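Long-range contacts in transglutaminase-like domain-containing protein (Streptococcus suis, PDB 4XZ7), which probably catalyses transglutaminase-type acyl transfer through its transglutaminase-like domain and acts as an antiphagocytic virulence factor: residues B[192-197]-B[256-261]; B[263-268]-B[294-299]. One frame throughout, in Å; residues are numbered along the deposited sequence.

Contact 1. Residues B[192-197]-B[256-261]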
loop_
_atom_site.group_PDB
_atom_site.type_symbol
_atom_site.label_atom_id
_atom_site.label_comp_id
_atom_site.label_asym_id
_atom_site.label_seq_id
_atom_site.Cartn_x
_atom_site.Cartn_y
_atom_site.Cartn_z
ATOM N N ILE B 192 17.963 -10.382 -12.849
ATOM C CA ILE B 192 19.283 -10.408 -13.462
ATOM C C ILE B 192 20.050 -9.101 -13.197
ATOM O O ILE B 192 21.250 -9.133 -12.915
ATOM C CB ILE B 192 19.181 -10.667 -14.970
ATOM C CG1 ILE B 192 18.607 -12.066 -15.203
ATOM C CG2 ILE B 192 20.545 -10.546 -15.628
ATOM C CD1 ILE B 192 18.044 -12.272 -16.590
ATOM N N ALA B 193 19.370 -7.955 -13.248
ATOM C CA ALA B 193 20.079 -6.696 -12.983
ATOM C C ALA B 193 20.545 -6.629 -11.519
ATOM O O ALA B 193 21.646 -6.155 -11.216
ATOM C CB ALA B 193 19.207 -5.501 -13.325
ATOM N N ASN B 194 19.716 -7.133 -10.613
ATOM C CA ASN B 194 20.142 -7.264 -9.226
ATOM C C ASN B 194 21.360 -8.186 -9.059
ATOM O O ASN B 194 22.279 -7.880 -8.288
ATOM C CB ASN B 194 18.992 -7.762 -8.361
ATOM C CG ASN B 194 19.219 -7.478 -6.893
ATOM O OD1 ASN B 194 19.315 -6.326 -6.488
ATOM N ND2 ASN B 194 19.333 -8.530 -6.093
ATOM N N ASP B 195 21.368 -9.311 -9.778
ATOM C CA ASP B 195 22.512 -10.218 -9.767
ATOM C C ASP B 195 23.754 -9.501 -10.267
ATOM O O ASP B 195 24.890 -9.811 -9.856
ATOM C CB ASP B 195 22.249 -11.451 -10.627
ATOM C CG ASP B 195 21.749 -12.630 -9.820
ATOM O OD1 ASP B 195 21.508 -12.470 -8.600
ATOM O OD2 ASP B 195 21.584 -13.717 -10.412
ATOM N N ASP B 196 23.545 -8.532 -11.153
ATOM C CA ASP B 196 24.674 -7.737 -11.615
ATOM C C ASP B 196 25.180 -6.827 -10.507
ATOM O O ASP B 196 26.387 -6.730 -10.288
ATOM C CB ASP B 196 24.319 -6.910 -12.849
ATOM C CG ASP B 196 25.552 -6.316 -13.513
ATOM O OD1 ASP B 196 26.337 -7.091 -14.121
ATOM O OD2 ASP B 196 25.742 -5.085 -13.407
ATOM N N LEU B 197 24.259 -6.159 -9.817
ATOM C CA LEU B 197 24.614 -5.350 -8.645
ATOM C C LEU B 197 25.421 -6.139 -7.601
ATOM O O LEU B 197 26.386 -5.623 -7.019
ATOM C CB LEU B 197 23.347 -4.783 -8.012
ATOM C CG LEU B 197 22.953 -3.330 -8.294
ATOM C CD1 LEU B 197 23.620 -2.775 -9.509
ATOM C CD2 LEU B 197 21.433 -3.214 -8.428
ATOM N N VAL B 256 20.239 -4.130 0.050
ATOM C CA VAL B 256 21.606 -3.608 0.100
ATOM C C VAL B 256 22.087 -3.214 -1.295
ATOM O O VAL B 256 22.940 -2.342 -1.436
ATOM C CB VAL B 256 22.612 -4.587 0.798
ATOM C CG1 VAL B 256 21.925 -5.820 1.344
ATOM C CG2 VAL B 256 23.853 -4.897 -0.065
ATOM N N THR B 257 21.483 -3.794 -2.325
ATOM C CA THR B 257 21.953 -3.576 -3.686
ATOM C C THR B 257 21.434 -2.274 -4.302
ATOM O O THR B 257 22.216 -1.468 -4.779
ATOM C CB THR B 257 21.563 -4.748 -4.592
ATOM O OG1 THR B 257 20.218 -5.161 -4.303
ATOM C CG2 THR B 257 22.517 -5.913 -4.373
ATOM N N GLU B 258 20.115 -2.090 -4.302
ATOM C CA GLU B 258 19.484 -0.883 -4.833
ATOM C C GLU B 258 19.357 0.233 -3.808
ATOM O O GLU B 258 19.700 1.392 -4.062
ATOM C CB GLU B 258 18.086 -1.210 -5.367
ATOM C CG GLU B 258 18.113 -2.234 -6.493
ATOM C CD GLU B 258 16.753 -2.438 -7.134
ATOM O OE1 GLU B 258 15.744 -1.861 -6.663
ATOM O OE2 GLU B 258 16.698 -3.191 -8.118
ATOM N N ARG B 259 18.834 -0.120 -2.645
ATOM C CA ARG B 259 18.511 0.878 -1.636
ATOM C C ARG B 259 19.745 1.310 -0.847
ATOM O O ARG B 259 19.801 2.430 -0.337
ATOM C CB ARG B 259 17.442 0.311 -0.712
ATOM C CG ARG B 259 16.858 1.252 0.307
ATOM C CD ARG B 259 15.767 0.495 1.008
ATOM N NE ARG B 259 15.009 1.305 1.950
ATOM C CZ ARG B 259 15.021 1.119 3.264
ATOM N NH1 ARG B 259 15.767 0.149 3.782
ATOM N NH2 ARG B 259 14.278 1.885 4.058
ATOM N N GLN B 260 20.715 0.405 -0.735
ATOM C CA GLN B 260 21.944 0.618 0.032
ATOM C C GLN B 260 21.659 0.875 1.512
ATOM O O GLN B 260 22.442 1.505 2.226
ATOM C CB GLN B 260 22.750 1.768 -0.572
ATOM C CG GLN B 260 23.008 1.613 -2.069
ATOM C CD GLN B 260 24.046 2.587 -2.578
ATOM O OE1 GLN B 260 23.801 3.786 -2.647
ATOM N NE2 GLN B 260 25.225 2.075 -2.915
ATOM N N LYS B 261 20.527 0.359 1.968
ATOM C CA LYS B 261 20.093 0.538 3.334
ATOM C C LYS B 261 19.301 -0.705 3.668
ATOM O O LYS B 261 18.360 -1.067 2.946
ATOM C CB LYS B 261 19.239 1.799 3.488
ATOM C CG LYS B 261 18.925 2.211 4.917
ATOM C CD LYS B 261 18.081 3.492 4.884
ATOM C CE LYS B 261 17.869 4.090 6.253
ATOM N NZ LYS B 261 16.848 5.159 6.146
#

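Contact 2. Residues B[263-268]-B[294-299]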
loop_
_atom_site.group_PDB
_atom_site.type_symbol
_atom_site.label_atom_id
_atom_site.label_comp_id
_atom_site.label_asym_id
_atom_site.label_seq_id
_atom_site.Cartn_x
_atom_site.Cartn_y
_atom_site.Cartn_z
ATOM N N MET B 263 18.482 -4.167 6.732
ATOM C CA MET B 263 18.538 -4.852 7.981
ATOM C C MET B 263 19.066 -6.248 7.796
ATOM O O MET B 263 19.422 -6.591 6.726
ATOM C CB MET B 263 17.174 -4.888 8.605
ATOM C CG MET B 263 16.847 -3.596 9.233
ATOM S SD MET B 263 15.163 -3.320 9.626
ATOM C CE MET B 263 14.688 -4.711 10.563
ATOM N N CYS B 264 19.078 -7.016 8.862
ATOM C CA CYS B 264 19.734 -8.308 8.902
ATOM C C CYS B 264 19.377 -9.295 7.782
ATOM O O CYS B 264 20.243 -9.870 7.212
ATOM C CB CYS B 264 19.647 -8.971 10.291
ATOM S SG CYS B 264 18.023 -9.472 10.850
ATOM N N VAL B 265 18.104 -9.457 7.495
ATOM C CA VAL B 265 17.689 -10.335 6.452
ATOM C C VAL B 265 18.218 -9.839 5.126
ATOM O O VAL B 265 18.698 -10.608 4.371
ATOM C CB VAL B 265 16.174 -10.574 6.409
ATOM C CG1 VAL B 265 15.800 -11.389 5.194
ATOM C CG2 VAL B 265 15.723 -11.290 7.660
ATOM N N GLY B 266 18.169 -8.542 4.892
ATOM C CA GLY B 266 18.747 -8.008 3.668
ATOM C C GLY B 266 20.221 -8.332 3.509
ATOM O O GLY B 266 20.633 -8.957 2.530
ATOM N N PHE B 267 21.024 -7.906 4.482
ATOM C CA PHE B 267 22.441 -8.276 4.516
ATOM C C PHE B 267 22.681 -9.766 4.267
ATOM O O PHE B 267 23.518 -10.131 3.457
ATOM C CB PHE B 267 23.051 -7.909 5.859
ATOM C CG PHE B 267 23.453 -6.470 5.987
ATOM C CD1 PHE B 267 24.776 -6.093 5.793
ATOM C CD2 PHE B 267 22.524 -5.504 6.355
ATOM C CE1 PHE B 267 25.161 -4.772 5.945
ATOM C CE2 PHE B 267 22.898 -4.175 6.510
ATOM C CZ PHE B 267 24.219 -3.805 6.311
ATOM N N SER B 268 21.949 -10.621 4.971
ATOM C CA SER B 268 22.161 -12.067 4.898
ATOM C C SER B 268 21.743 -12.646 3.543
ATOM O O SER B 268 22.360 -13.596 3.046
ATOM C CB SER B 268 21.403 -12.787 6.023
ATOM O OG SER B 268 21.797 -12.312 7.311
ATOM N N PRO B 294 15.166 -11.246 17.835
ATOM C CA PRO B 294 15.175 -12.045 16.609
ATOM C C PRO B 294 16.196 -11.513 15.591
ATOM O O PRO B 294 16.310 -10.303 15.395
ATOM C CB PRO B 294 13.731 -11.907 16.092
ATOM C CG PRO B 294 12.916 -11.505 17.325
ATOM C CD PRO B 294 13.853 -10.617 18.066
ATOM N N HIS B 295 16.940 -12.412 14.958
ATOM C CA HIS B 295 18.024 -12.000 14.093
ATOM C C HIS B 295 18.151 -12.963 12.920
ATOM O O HIS B 295 17.513 -14.031 12.894
ATOM C CB HIS B 295 19.334 -11.921 14.895
ATOM C CG HIS B 295 20.434 -11.179 14.198
ATOM N ND1 HIS B 295 20.338 -9.842 13.864
ATOM C CD2 HIS B 295 21.657 -11.585 13.776
ATOM C CE1 HIS B 295 21.458 -9.459 13.272
ATOM N NE2 HIS B 295 22.269 -10.498 13.200
ATOM N N ALA B 296 18.974 -12.583 11.949
ATOM C CA ALA B 296 19.208 -13.410 10.765
ATOM C C ALA B 296 20.663 -13.356 10.343
ATOM O O ALA B 296 21.323 -12.322 10.485
ATOM C CB ALA B 296 18.318 -12.973 9.621
ATOM N N THR B 297 21.167 -14.481 9.843
ATOM C CA THR B 297 22.564 -14.597 9.441
ATOM C C THR B 297 22.646 -15.495 8.205
ATOM O O THR B 297 21.642 -16.089 7.816
ATOM C CB THR B 297 23.447 -15.212 10.568
ATOM O OG1 THR B 297 22.958 -16.521 10.895
ATOM C CG2 THR B 297 23.441 -14.345 11.830
ATOM N N ALA B 298 23.827 -15.616 7.597
ATOM C CA ALA B 298 24.001 -16.637 6.568
ATOM C C ALA B 298 24.724 -17.842 7.146
ATOM O O ALA B 298 25.513 -17.715 8.081
ATOM C CB ALA B 298 24.764 -16.106 5.378
ATOM N N ARG B 299 24.425 -19.011 6.594
ATOM C CA ARG B 299 25.240 -20.194 6.787
ATOM C C ARG B 299 25.983 -20.412 5.496
ATOM O O ARG B 299 25.370 -20.360 4.425
ATOM C CB ARG B 299 24.393 -21.392 7.133
ATOM C CG ARG B 299 23.937 -21.394 8.565
ATOM C CD ARG B 299 24.317 -22.701 9.208
ATOM N NE ARG B 299 25.307 -22.519 10.245
ATOM C CZ ARG B 299 26.023 -23.495 10.784
ATOM N NH1 ARG B 299 26.892 -23.196 11.726
ATOM N NH2 ARG B 299 25.877 -24.754 10.381
#

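Contact 1. Residues B[192-197]-B[256-261]
Asn194 and Thr257 meet through one short hydrogen bond, the polar centre of a junction between helix 188-205 and the short helix 255-259. Thr257 OG1 donates to Asn194 OD1 over 2.6 Å, and the hydroxyl lies in the carbonyl plane, on a lone pair, at a C=O...donor angle of 136°. The two side chains cross at about a right angle. An anti arrangement about chi1 (-161°) carries CG of Asn194 toward helix 255-259; ND2 donates to the backbone O of Leu253, which Thr257 OG1 also approaches in a weak hydrogen bond.

Apolar contact lies beside this bond. Leu197, one helical turn beyond Asn194, lays its CB 3.9 Å from Thr257 CB and equally near the methyl CG2. Its CD2 reaches the aliphatic part of Glu258, 4.0 Å from CG. The carboxylate of Glu258 extends past this contact to a salt bridge with Arg190, earlier on the long helix.

With OD1 accepting from a hydroxyl and ND2 giving to a carbonyl, the buried amide of Asn194 is fixed in its rotation. A single side chain thereby ties the long helix both to the short one and to the residues leading into it.

Contact 2. Residues B[263-268]-B[294-299]
Cys264 and His295 meet where the first turn of helix 264-277 comes up to the start of strand 294-302. Cys264 CB lies 3.5 Å from His295 CE1, and SG stands 4.4 Å from the centroid of the imidazole, 37° off the ring normal, an oblique sulfur-aromatic approach. The ring nitrogen nearer the sulfur, His295 ND1, is 3.8 Å from Cys264 SG without hydrogen bonding. The sulfur occupies the position between its backbone N and carbonyl carbon (chi1 67°), which brings it 3.4 Å from the backbone N of Ala296.

Apolar packing continues with the methyl of Ala296, which meets Cys264 SG and, at 3.7 Å, Val265 CG2. One turn on, Ser268 OG lies 3.2 Å from both Thr297 CA and Ala296 O, but neither approach is a hydrogen bond.

Ser268 OG turns back into its own helix, donating to Cys264 O over 2.9 Å from above the carbonyl plane, while Ser268 N reaches the same oxygen from the opposite face.

His295 NE2, the other ring nitrogen, is hydrogen-bonded to Asp310 OD2. A cysteine at a helix N-terminus beside a strand histidine paired with an aspartate is consistent with the Cys-His-Asp catalytic triad of the papain-like transglutaminase superfamily.

The two contacts follow one another along the chain and share no helix or strand, yet they touch: Val256 CG1, in 256-261, packs 3.6 Å from Gly266 O, in 263-268, and the centres of the two contacts lie about 16 Å apart. Contact 1 is partly buried and joins helix to helix, using a hydroxyl-amide bond between segments and leucine packing beside it. Contact 2 is a buried helix-to-strand contact, where sulfur, methyl and imidazole groups meet with no hydrogen bond between segments. Contact 1 belongs to the helical packing that adjoins the helix carrying Cys264. Contact 2 unites two likely active-site residues and also nears the dimer partner, Val265 packing on Tyr169 of the second subunit, whereas no other chain touches contact 1.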